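PDB 5YKU: capsid protein from Macrobrachium rosenbergii nodavirus, which forms the capsid of the virus, its protrusion domain making the dimeric spikes of the particle surface. Local coordinates for residues A[50-55]-A[74-79]. Numbering follows the deposited sequence.
Sequences RVSSEV and YFDTSA
Asp-76 reaches into the loop 50-55 and gathers Arg-50, Ser-53 and, through its main chain, Ser-52 around itself. One carboxylate oxygen does most of the work. The hydroxyl of Ser-53 donates to Asp-76 OD2 over 2.7 Å on the syn side, close to the carboxylate plane, whereas the amide N of the same serine, 2.9 Å from OD2, comes from above that plane. Arg-50 NH1 adds a salt bridge of 2.9 Å to Asp-76 OD2 on the anti side. This bond is nearly straight (167°) and lies in the guanidinium plane, although that plane is turned 54° from the carboxylate. Arg-50 CG lies anti to the backbone N (chi1 -176°) and the chain stays extended to NE, where the last torsion turns the guanidinium; NH2 is held by Gln-57 OE1 and Lys-111 O. Three donors on OD2, one cationic, would be expected to stabilise the buried aspartate as its anion. Asp-76 OD1 accepts from Thr-77 OG1 at 2.8 Å and from the amide of Gln-57. Thr-77 OG1, which accepts from Leu-56 N, also packs 3.4 Å from Glu-54 C, and CG2 lies near Glu-54 OE1.

Ser-52 OG bypasses the carboxylate, donating to Asp-76 O at 2.7 Å from above the carbonyl plane. Both serine hydroxyls also accept, Ser-52 OG from Glu-54 N and Ser-53 OG from Val-55 N, each at 3.0 Å. The result is two successive overlapping ST turns, tied to an aspartate just beyond strand 69-75, in the surface loops at one end of the antiparallel sheet of this protrusion domain.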
loop_
_atom_site.group_PDB
_atom_site.type_symbol
_atom_site.label_atom_id
_atom_site.label_comp_id
_atom_site.label_asym_id
_atom_site.label_seq_id
_atom_site.Cartn_x
_atom_site.Cartn_y
_atom_site.Cartn_z
ATOM N N ARG A 50 5.219 11.847 -7.907
ATOM C CA ARG A 50 6.256 11.008 -8.538
ATOM C C ARG A 50 6.363 11.327 -9.987
ATOM O O ARG A 50 5.358 11.281 -10.740
ATOM C CB ARG A 50 5.837 9.560 -8.359
ATOM C CG ARG A 50 6.823 8.528 -8.870
ATOM C CD ARG A 50 6.234 7.139 -8.748
ATOM N NE ARG A 50 7.084 6.061 -9.242
ATOM C CZ ARG A 50 7.159 5.627 -10.491
ATOM N NH1 ARG A 50 6.559 6.254 -11.490
ATOM N NH2 ARG A 50 7.888 4.550 -10.730
ATOM N N VAL A 51 7.549 11.680 -10.457
ATOM C CA VAL A 51 7.812 11.879 -11.835
ATOM C C VAL A 51 7.617 10.600 -12.598
ATOM O O VAL A 51 8.132 9.551 -12.202
ATOM C CB VAL A 51 9.199 12.472 -12.057
ATOM C CG1 VAL A 51 9.587 12.534 -13.510
ATOM C CG2 VAL A 51 9.368 13.791 -11.368
ATOM N N SER A 52 6.889 10.644 -13.660
ATOM C CA SER A 52 6.708 9.466 -14.533
ATOM C C SER A 52 8.012 9.001 -15.145
ATOM O O SER A 52 8.770 9.838 -15.651
ATOM C CB SER A 52 5.763 9.817 -15.666
ATOM O OG SER A 52 5.676 8.719 -16.567
ATOM N N SER A 53 8.235 7.709 -15.148
ATOM C CA SER A 53 9.399 7.152 -15.872
ATOM C C SER A 53 9.214 7.228 -17.339
ATOM O O SER A 53 10.254 7.094 -18.047
ATOM C CB SER A 53 9.579 5.714 -15.447
ATOM O OG SER A 53 8.525 4.888 -16.026
ATOM N N GLU A 54 8.025 7.341 -17.811
ATOM C CA GLU A 54 7.712 7.242 -19.225
ATOM C C GLU A 54 8.036 5.855 -19.794
ATOM O O GLU A 54 8.041 5.729 -21.048
ATOM C CB GLU A 54 8.295 8.379 -20.065
ATOM C CG GLU A 54 7.858 9.770 -19.513
ATOM C CD GLU A 54 6.342 10.110 -19.344
ATOM O OE1 GLU A 54 5.354 9.421 -19.780
ATOM O OE2 GLU A 54 6.022 11.156 -18.607
ATOM N N VAL A 55 8.323 4.868 -18.998
ATOM C CA VAL A 55 8.708 3.530 -19.426
ATOM C C VAL A 55 7.827 2.493 -18.792
ATOM O O VAL A 55 8.230 1.349 -18.518
ATOM C CB VAL A 55 10.209 3.266 -19.361
ATOM C CG1 VAL A 55 10.961 4.164 -20.343
ATOM C CG2 VAL A 55 10.755 3.406 -17.992
ATOM N N TYR A 74 -0.846 0.689 -9.801
ATOM C CA TYR A 74 -0.060 1.824 -10.218
ATOM C C TYR A 74 0.327 1.686 -11.662
ATOM O O TYR A 74 0.748 0.607 -12.100
ATOM C CB TYR A 74 1.201 1.961 -9.416
ATOM C CG TYR A 74 1.004 2.117 -7.921
ATOM C CD1 TYR A 74 0.867 3.381 -7.326
ATOM C CD2 TYR A 74 1.027 1.009 -7.118
ATOM C CE1 TYR A 74 0.699 3.503 -5.961
ATOM C CE2 TYR A 74 0.896 1.131 -5.737
ATOM C CZ TYR A 74 0.739 2.369 -5.167
ATOM O OH TYR A 74 0.576 2.491 -3.796
ATOM N N PHE A 75 0.324 2.781 -12.401
ATOM C CA PHE A 75 0.907 2.845 -13.772
ATOM C C PHE A 75 1.204 4.246 -14.051
ATOM O O PHE A 75 0.375 5.128 -13.783
ATOM C CB PHE A 75 -0.056 2.273 -14.814
ATOM C CG PHE A 75 0.601 1.966 -16.124
ATOM C CD1 PHE A 75 1.541 0.953 -16.176
ATOM C CD2 PHE A 75 0.375 2.646 -17.243
ATOM C CE1 PHE A 75 2.127 0.550 -17.369
ATOM C CE2 PHE A 75 1.014 2.298 -18.460
ATOM C CZ PHE A 75 1.821 1.224 -18.535
ATOM N N ASP A 76 2.372 4.562 -14.612
ATOM C CA ASP A 76 2.837 5.943 -14.731
ATOM C C ASP A 76 2.842 6.524 -16.098
ATOM O O ASP A 76 3.254 7.662 -16.214
ATOM C CB ASP A 76 4.201 6.041 -14.047
ATOM C CG ASP A 76 5.313 5.270 -14.738
ATOM O OD1 ASP A 76 5.007 4.488 -15.686
ATOM O OD2 ASP A 76 6.512 5.520 -14.327
ATOM N N THR A 77 2.463 5.817 -17.129
ATOM C CA THR A 77 2.726 6.279 -18.503
ATOM C C THR A 77 1.472 6.308 -19.295
ATOM O O THR A 77 0.851 5.259 -19.587
ATOM C CB THR A 77 3.766 5.377 -19.199
ATOM O OG1 THR A 77 4.972 5.320 -18.400
ATOM C CG2 THR A 77 4.087 5.866 -20.556
ATOM N N SER A 78 1.014 7.475 -19.689
ATOM C CA SER A 78 -0.191 7.725 -20.492
ATOM C C SER A 78 -1.476 7.379 -19.772
ATOM O O SER A 78 -2.153 8.265 -19.275
ATOM C CB SER A 78 -0.135 7.079 -21.851
ATOM O OG SER A 78 -1.295 7.684 -22.490
ATOM N N ALA A 79 -1.799 6.120 -19.672
ATOM C CA ALA A 79 -2.972 5.652 -18.946
ATOM C C ALA A 79 -2.672 5.511 -17.465
ATOM O O ALA A 79 -2.362 4.446 -16.933
ATOM C CB ALA A 79 -3.461 4.318 -19.559
#